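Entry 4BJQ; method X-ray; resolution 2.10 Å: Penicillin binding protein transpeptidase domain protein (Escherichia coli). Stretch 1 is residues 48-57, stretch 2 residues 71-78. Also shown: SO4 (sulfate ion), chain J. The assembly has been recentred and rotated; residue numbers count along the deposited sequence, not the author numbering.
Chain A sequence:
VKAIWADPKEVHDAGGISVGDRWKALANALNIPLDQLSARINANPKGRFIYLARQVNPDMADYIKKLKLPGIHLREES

Stretch 1 (48-57) RFIYLARQVN
Stretch 2 (71-78) GIHLREES

The two stretches belong to one chain and meet mainly through side chains. Stretch 2 is a strand from I72 to E76, with a loop residue or two at each end. Stretch 1 contains a strand that begins at I50 and then turns a corner at R54 and Q55. No backbone-to-backbone hydrogen bond joins them. Both run the same general way: L52 lies nearest I72, with CA atoms 9.3 Å apart, and Q55 lies nearest E77, with CA atoms 7.0 Å apart. The gap therefore narrows toward the C-terminus. The buried surface is modest, 312 Å² over both sides.

G71 opens stretch 2 at phi/psi 80/1. Positive phi favours glycine, and the residue does not touch stretch 1.

I72 is extended (-98/130), with chi1 m and chi2 m. Its CA-to-CB bond points sideways, but the end of the side chain comes nearer. I72 CD1 meets L52 CD1 at 3.8 Å, an apolar contact. L52 has chi1 m and chi2 t, and its CB points toward stretch 2.

H73 (-139/159) and L74 (-127/147) continue the strand without contacting stretch 1. H73 has chi1 m. L74 is m, p, and its CB points away.

R75 (-138/154) points its CB toward stretch 1, with chi1 p, chi2 137° and chi3 -146°. R75 NH1 donates a very short, nearly straight hydrogen bond to Y51 OH, 2.5 Å. Y51 has chi1 m and chi2 -70°, and NH1 lies at its ring edge. F49, chi1 t, brings CZ to 4.3 Å from R75 NH1. R75 NE also donates a weak hydrogen bond to E76 O, 3.0 Å. R75 NH2 lies 3.0 Å from R54 NH2. Both are donors on like-charged groups, so they do not bond. A sulfate, probably from the crystallisation liquor, offers negative charge beside R54: R54 NH1 and R54 NH2 bond its O4 at 2.9 and 2.8 Å.

E76 (-63/146) has chi1 m and chi2 m and makes no contact with stretch 1.

E77 (-100/-178) is the main anchor. Its CB points toward stretch 1, with chi1 -106° and chi2 t. E77 OE2 forms a salt bridge with R54 NE, a very short 2.3 Å, and takes a weak hydrogen bond from R54 NH2 at 2.9 Å. R54 is m, m, m, with chi4 -87°. E77 OE1 accepts a hydrogen bond from backbone Q55 N, 2.8 Å. Q55 sits at phi/psi 55/47, with chi1 m and chi2 m.

S78, chi1 t, ends the chain without a contact.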

# COMPACT_ATOMS: atom_id res chain seq x y z
N ARG A 48 3.94 6.10 16.19
CA ARG A 48 2.88 5.08 16.24
C ARG A 48 1.46 5.64 16.31
O ARG A 48 0.50 4.89 16.19
CB ARG A 48 3.13 4.06 17.37
CG ARG A 48 4.53 3.42 17.33
CD ARG A 48 4.48 1.90 17.24
NE ARG A 48 4.36 1.43 15.86
CZ ARG A 48 3.52 0.49 15.42
NH1 ARG A 48 2.69 -0.13 16.24
NH2 ARG A 48 3.52 0.16 14.13
N PHE A 49 1.34 6.96 16.48
CA PHE A 49 0.03 7.61 16.68
C PHE A 49 0.04 9.10 16.33
O PHE A 49 0.71 9.90 16.98
CB PHE A 49 -0.43 7.43 18.13
CG PHE A 49 -1.90 7.71 18.36
CD1 PHE A 49 -2.43 8.99 18.14
CD2 PHE A 49 -2.74 6.71 18.81
CE1 PHE A 49 -3.77 9.24 18.36
CE2 PHE A 49 -4.08 6.96 19.03
CZ PHE A 49 -4.60 8.22 18.80
N ILE A 50 -0.72 9.46 15.29
CA ILE A 50 -1.03 10.86 15.01
C ILE A 50 -2.50 11.00 14.62
O ILE A 50 -2.98 10.29 13.74
CB ILE A 50 -0.06 11.48 13.95
CG1 ILE A 50 -0.31 12.99 13.81
CG2 ILE A 50 -0.12 10.72 12.62
CD1 ILE A 50 0.94 13.77 13.39
N TYR A 51 -3.20 11.91 15.30
CA TYR A 51 -4.59 12.20 15.02
C TYR A 51 -4.77 12.76 13.61
O TYR A 51 -3.95 13.56 13.13
CB TYR A 51 -5.16 13.20 16.04
CG TYR A 51 -5.45 12.65 17.42
CD1 TYR A 51 -6.51 11.77 17.62
CD2 TYR A 51 -4.67 13.02 18.52
CE1 TYR A 51 -6.80 11.25 18.90
CE2 TYR A 51 -4.93 12.52 19.80
CZ TYR A 51 -6.01 11.63 19.98
OH TYR A 51 -6.28 11.13 21.23
N LEU A 52 -5.85 12.34 12.96
CA LEU A 52 -6.23 12.86 11.64
C LEU A 52 -7.48 13.73 11.74
O LEU A 52 -7.51 14.86 11.23
CB LEU A 52 -6.43 11.70 10.64
CG LEU A 52 -5.17 10.87 10.31
CD1 LEU A 52 -5.45 9.79 9.25
CD2 LEU A 52 -4.01 11.77 9.88
N ALA A 53 -8.49 13.19 12.41
CA ALA A 53 -9.77 13.88 12.58
C ALA A 53 -10.45 13.53 13.89
O ALA A 53 -10.21 12.48 14.47
CB ALA A 53 -10.69 13.61 11.39
N ARG A 54 -11.31 14.43 14.35
CA ARG A 54 -11.91 14.36 15.66
C ARG A 54 -13.41 14.59 15.55
O ARG A 54 -13.87 15.35 14.69
CB ARG A 54 -11.32 15.45 16.57
CG ARG A 54 -9.79 15.43 16.79
CD ARG A 54 -9.27 14.08 17.28
NE ARG A 54 -9.87 13.66 18.55
CZ ARG A 54 -9.40 13.99 19.76
NH1 ARG A 54 -8.32 14.75 19.88
NH2 ARG A 54 -10.03 13.56 20.85
N GLN A 55 -14.17 13.96 16.45
CA GLN A 55 -15.62 14.13 16.47
C GLN A 55 -16.20 13.80 15.09
O GLN A 55 -17.01 14.55 14.56
CB GLN A 55 -16.03 15.56 16.89
CG GLN A 55 -15.31 16.14 18.14
CD GLN A 55 -15.47 15.31 19.41
OE1 GLN A 55 -14.51 15.15 20.17
NE2 GLN A 55 -16.67 14.79 19.65
N VAL A 56 -15.77 12.68 14.52
CA VAL A 56 -16.25 12.28 13.20
C VAL A 56 -17.54 11.49 13.38
O VAL A 56 -17.56 10.49 14.11
CB VAL A 56 -15.18 11.46 12.41
CG1 VAL A 56 -15.73 11.02 11.05
CG2 VAL A 56 -13.92 12.29 12.20
N ASN A 57 -18.60 11.95 12.72
CA ASN A 57 -19.91 11.28 12.76
C ASN A 57 -19.80 9.84 12.22
O ASN A 57 -18.97 9.57 11.35
CB ASN A 57 -20.97 12.10 12.01
CG ASN A 57 -21.10 13.52 12.53
OD1 ASN A 57 -21.98 13.82 13.34
ND2 ASN A 57 -20.21 14.40 12.09
N GLY A 71 -2.63 0.96 8.79
CA GLY A 71 -2.25 2.00 9.74
C GLY A 71 -3.33 2.97 10.12
O GLY A 71 -3.09 3.90 10.90
N ILE A 72 -4.54 2.79 9.59
CA ILE A 72 -5.63 3.70 9.91
C ILE A 72 -6.50 3.07 10.98
O ILE A 72 -6.88 1.92 10.88
CB ILE A 72 -6.47 4.10 8.66
CG1 ILE A 72 -5.59 4.87 7.67
CG2 ILE A 72 -7.71 4.94 9.05
CD1 ILE A 72 -4.94 6.12 8.25
N HIS A 73 -6.78 3.83 12.03
CA HIS A 73 -7.54 3.31 13.16
C HIS A 73 -8.55 4.33 13.66
O HIS A 73 -8.41 5.55 13.45
CB HIS A 73 -6.61 2.95 14.32
CG HIS A 73 -5.55 1.96 13.95
ND1 HIS A 73 -5.70 0.60 14.12
CD2 HIS A 73 -4.31 2.14 13.44
CE1 HIS A 73 -4.61 -0.02 13.71
NE2 HIS A 73 -3.75 0.89 13.29
N LEU A 74 -9.55 3.82 14.36
CA LEU A 74 -10.60 4.62 14.96
C LEU A 74 -10.71 4.28 16.44
O LEU A 74 -10.47 3.13 16.84
CB LEU A 74 -11.95 4.30 14.30
CG LEU A 74 -12.28 4.68 12.86
CD1 LEU A 74 -11.55 3.83 11.82
CD2 LEU A 74 -13.77 4.51 12.70
N ARG A 75 -11.06 5.28 17.25
CA ARG A 75 -11.50 5.03 18.63
C ARG A 75 -12.69 5.94 18.96
O ARG A 75 -12.86 7.00 18.36
CB ARG A 75 -10.37 5.22 19.66
CG ARG A 75 -9.91 6.66 19.82
CD ARG A 75 -9.70 7.06 21.28
NE ARG A 75 -10.06 8.46 21.45
CZ ARG A 75 -9.20 9.47 21.45
NH1 ARG A 75 -7.91 9.24 21.31
NH2 ARG A 75 -9.62 10.71 21.59
N GLU A 76 -13.52 5.50 19.91
CA GLU A 76 -14.58 6.35 20.47
C GLU A 76 -13.98 7.55 21.17
O GLU A 76 -12.91 7.46 21.78
CB GLU A 76 -15.43 5.58 21.49
CG GLU A 76 -16.47 4.64 20.89
CD GLU A 76 -17.64 5.36 20.20
OE1 GLU A 76 -18.00 6.50 20.59
OE2 GLU A 76 -18.21 4.77 19.26
N GLU A 77 -14.68 8.68 21.09
CA GLU A 77 -14.28 9.88 21.82
C GLU A 77 -15.03 10.13 23.11
O GLU A 77 -15.87 9.33 23.52
CB GLU A 77 -14.35 11.09 20.93
CG GLU A 77 -12.97 11.56 20.53
CD GLU A 77 -13.01 12.21 19.22
OE1 GLU A 77 -14.03 12.04 18.53
OE2 GLU A 77 -12.06 12.90 18.87
N SER A 78 -14.69 11.25 23.76
CA SER A 78 -15.28 11.74 25.01
C SER A 78 -14.43 11.35 26.22
O SER A 78 -13.47 12.04 26.56
CB SER A 78 -16.74 11.28 25.19
OG SER A 78 -17.33 11.89 26.33
S SO4 J . -7.82 15.40 23.42
O1 SO4 J . -7.98 14.32 24.39
O2 SO4 J . -7.65 16.68 24.12
O3 SO4 J . -6.66 15.13 22.57
O4 SO4 J . -9.01 15.48 22.58